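Long-range contact in dihydropyrimidinase (Brevibacillus agri, PDB 3SFW), which probably catalyses the reversible zinc-dependent ring opening of dihydropyrimidines and related cyclic amides: residues 2-7 against 18-23. Numbering follows the deposited sequence.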
loop_
_atom_site.group_PDB
_atom_site.type_symbol
_atom_site.label_atom_id
_atom_site.label_comp_id
_atom_site.label_asym_id
_atom_site.label_seq_id
_atom_site.Cartn_x
_atom_site.Cartn_y
_atom_site.Cartn_z
ATOM N N LYS A 2 -30.995 12.113 -45.387
ATOM C CA LYS A 2 -29.592 12.405 -45.165
ATOM C C LYS A 2 -29.470 13.722 -44.439
ATOM O O LYS A 2 -30.203 14.695 -44.716
ATOM C CB LYS A 2 -28.820 12.451 -46.480
ATOM C CG LYS A 2 -28.676 11.091 -47.150
ATOM C CD LYS A 2 -28.350 11.251 -48.637
ATOM C CE LYS A 2 -26.905 11.617 -48.848
ATOM N NZ LYS A 2 -26.461 11.359 -50.263
ATOM N N LYS A 3 -28.493 13.791 -43.545
ATOM C CA LYS A 3 -28.206 15.020 -42.822
ATOM C C LYS A 3 -26.710 15.274 -42.865
ATOM O O LYS A 3 -25.928 14.355 -42.647
ATOM C CB LYS A 3 -28.659 14.895 -41.357
ATOM C CG LYS A 3 -30.217 14.758 -41.199
ATOM C CD LYS A 3 -30.584 14.596 -39.719
ATOM C CE LYS A 3 -32.131 14.436 -39.518
ATOM N NZ LYS A 3 -32.732 13.194 -40.141
ATOM N N TRP A 4 -26.332 16.509 -43.157
ATOM C CA TRP A 4 -24.939 16.895 -43.341
ATOM C C TRP A 4 -24.625 17.948 -42.294
ATOM O O TRP A 4 -25.082 19.102 -42.389
ATOM C CB TRP A 4 -24.783 17.498 -44.748
ATOM C CG TRP A 4 -23.384 17.744 -45.240
ATOM C CD1 TRP A 4 -22.207 17.275 -44.717
ATOM C CD2 TRP A 4 -23.037 18.496 -46.405
ATOM N NE1 TRP A 4 -21.138 17.737 -45.478
ATOM C CE2 TRP A 4 -21.628 18.488 -46.514
ATOM C CE3 TRP A 4 -23.790 19.164 -47.388
ATOM C CZ2 TRP A 4 -20.952 19.118 -47.584
ATOM C CZ3 TRP A 4 -23.122 19.820 -48.418
ATOM C CH2 TRP A 4 -21.717 19.788 -48.511
ATOM N N ILE A 5 -23.962 17.523 -41.210
ATOM C CA ILE A 5 -23.645 18.414 -40.126
ATOM C C ILE A 5 -22.312 19.092 -40.419
ATOM O O ILE A 5 -21.234 18.416 -40.438
ATOM C CB ILE A 5 -23.554 17.675 -38.765
ATOM C CG1 ILE A 5 -24.769 16.754 -38.534
ATOM C CG2 ILE A 5 -23.352 18.640 -37.634
ATOM C CD1 ILE A 5 -24.634 15.863 -37.228
ATOM N N ARG A 6 -22.363 20.401 -40.636
ATOM C CA ARG A 6 -21.186 21.153 -41.162
ATOM C C ARG A 6 -20.577 22.160 -40.197
ATOM O O ARG A 6 -21.276 22.780 -39.381
ATOM C CB ARG A 6 -21.571 21.906 -42.447
ATOM C CG ARG A 6 -22.182 21.012 -43.532
ATOM C CD ARG A 6 -22.147 21.740 -44.861
ATOM N NE ARG A 6 -20.760 21.885 -45.301
ATOM C CZ ARG A 6 -20.392 22.505 -46.420
ATOM N NH1 ARG A 6 -21.308 23.065 -47.196
ATOM N NH2 ARG A 6 -19.104 22.567 -46.752
ATOM N N ASN A 7 -19.257 22.304 -40.274
ATOM C CA ASN A 7 -18.570 23.409 -39.616
ATOM C C ASN A 7 -18.370 23.235 -38.118
ATOM O O ASN A 7 -18.048 24.208 -37.441
ATOM C CB ASN A 7 -19.312 24.742 -39.848
ATOM C CG ASN A 7 -19.593 25.013 -41.307
ATOM O OD1 ASN A 7 -18.740 24.761 -42.167
ATOM N ND2 ASN A 7 -20.808 25.544 -41.610
ATOM N N GLN A 18 -11.717 19.189 -36.984
ATOM C CA GLN A 18 -12.779 19.911 -37.664
ATOM C C GLN A 18 -13.141 19.185 -38.944
ATOM O O GLN A 18 -12.288 18.953 -39.801
ATOM C CB GLN A 18 -12.302 21.336 -37.931
ATOM C CG GLN A 18 -12.408 22.176 -36.689
ATOM C CD GLN A 18 -11.232 23.095 -36.489
ATOM O OE1 GLN A 18 -11.211 24.221 -37.005
ATOM N NE2 GLN A 18 -10.245 22.636 -35.700
ATOM N N ALA A 19 -14.363 18.697 -39.039
ATOM C CA ALA A 19 -14.806 18.100 -40.280
ATOM C C ALA A 19 -16.307 18.071 -40.264
ATOM O O ALA A 19 -16.921 18.304 -39.207
ATOM C CB ALA A 19 -14.274 16.657 -40.414
ATOM N N ASP A 20 -16.889 17.763 -41.419
ATOM C CA ASP A 20 -18.330 17.557 -41.511
ATOM C C ASP A 20 -18.700 16.089 -41.351
ATOM O O ASP A 20 -17.933 15.178 -41.707
ATOM C CB ASP A 20 -18.845 18.070 -42.839
ATOM C CG ASP A 20 -18.554 19.557 -43.054
ATOM O OD1 ASP A 20 -18.210 20.289 -42.098
ATOM O OD2 ASP A 20 -18.625 19.957 -44.222
ATOM N N VAL A 21 -19.909 15.845 -40.886
ATOM C CA VAL A 21 -20.383 14.466 -40.697
ATOM C C VAL A 21 -21.632 14.263 -41.520
ATOM O O VAL A 21 -22.567 15.057 -41.430
ATOM C CB VAL A 21 -20.693 14.213 -39.196
ATOM C CG1 VAL A 21 -21.300 12.816 -38.967
ATOM C CG2 VAL A 21 -19.405 14.372 -38.370
ATOM N N LEU A 22 -21.635 13.196 -42.318
ATOM C CA LEU A 22 -22.787 12.838 -43.139
ATOM C C LEU A 22 -23.520 11.634 -42.579
ATOM O O LEU A 22 -22.918 10.560 -42.348
ATOM C CB LEU A 22 -22.331 12.537 -44.585
ATOM C CG LEU A 22 -23.464 12.130 -45.550
ATOM C CD1 LEU A 22 -24.431 13.335 -45.637
ATOM C CD2 LEU A 22 -22.809 11.860 -46.937
ATOM N N ILE A 23 -24.811 11.835 -42.293
ATOM C CA ILE A 23 -25.675 10.778 -41.794
ATOM C C ILE A 23 -26.606 10.342 -42.914
ATOM O O ILE A 23 -27.066 11.177 -43.679
ATOM C CB ILE A 23 -26.553 11.347 -40.643
ATOM C CG1 ILE A 23 -25.668 11.745 -39.443
ATOM C CG2 ILE A 23 -27.583 10.288 -40.157
ATOM C CD1 ILE A 23 -26.391 12.653 -38.422
HETATM O O HOH W 1 -17.957 17.996 -45.808
HETATM O O HOH W 2 -19.403 19.390 -38.505
HETATM O O HOH W 3 -17.982 22.893 -43.889
#
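The indole of Trp4 has Val21 O at its edge, in the ring plane, together with a water. Asp20 CB approaches the indole obliquely, 3.5 Å from Trp4 NE1. One face of the indole is covered by Arg6, whose CD lies 3.6 Å above the plane. Trp4 CZ2 in turn sits over one face of the Arg6 guanidinium. Trp4 CG is anti to the backbone N, beside the carbonyl carbon (chi1 -170°). The water at the ring edge accepts from Trp4 NE1 and donates to Asp20 OD2. The same oxygen takes a salt bridge from Arg6 NE at 3.1 Å, coming from above the carboxylate plane. Guanidinium and carboxylate planes are 80° apart. NE makes this bond, while Arg6 NH2 stays 3.7 Å from Asp20 OD2. Asp20 OD1 accepts from Asn7 N at 2.9 Å. An alanine at Asp20 would probably leave Arg6 NE and Asn7 N without these acceptors, and the water without its acceptor.

The strands run antiparallel in a mixed four-stranded sheet, consistent with the beta-sandwich domain that accompanies the TIM barrel in this family. Strand 2-6 lies between strands 20-24 and 41-44. Lys3 pairs with Ile23, and Ile5 with Val21, through two backbone hydrogen bonds each. Trp4 and Leu22 form the non-hydrogen-bonded pair between them, and Leu22 CD1 reaches Lys3 O at 3.5 Å. On the other face, Ile5 CD1 meets Ile23 CD1 at 3.8 Å. The Lys3 chain starts on this face, but its end leads away from strand 20-24, and NZ hydrogen-bonds to Gly434 O. Near Asp20, a second water donates to both Ile5 O and Ala19 O.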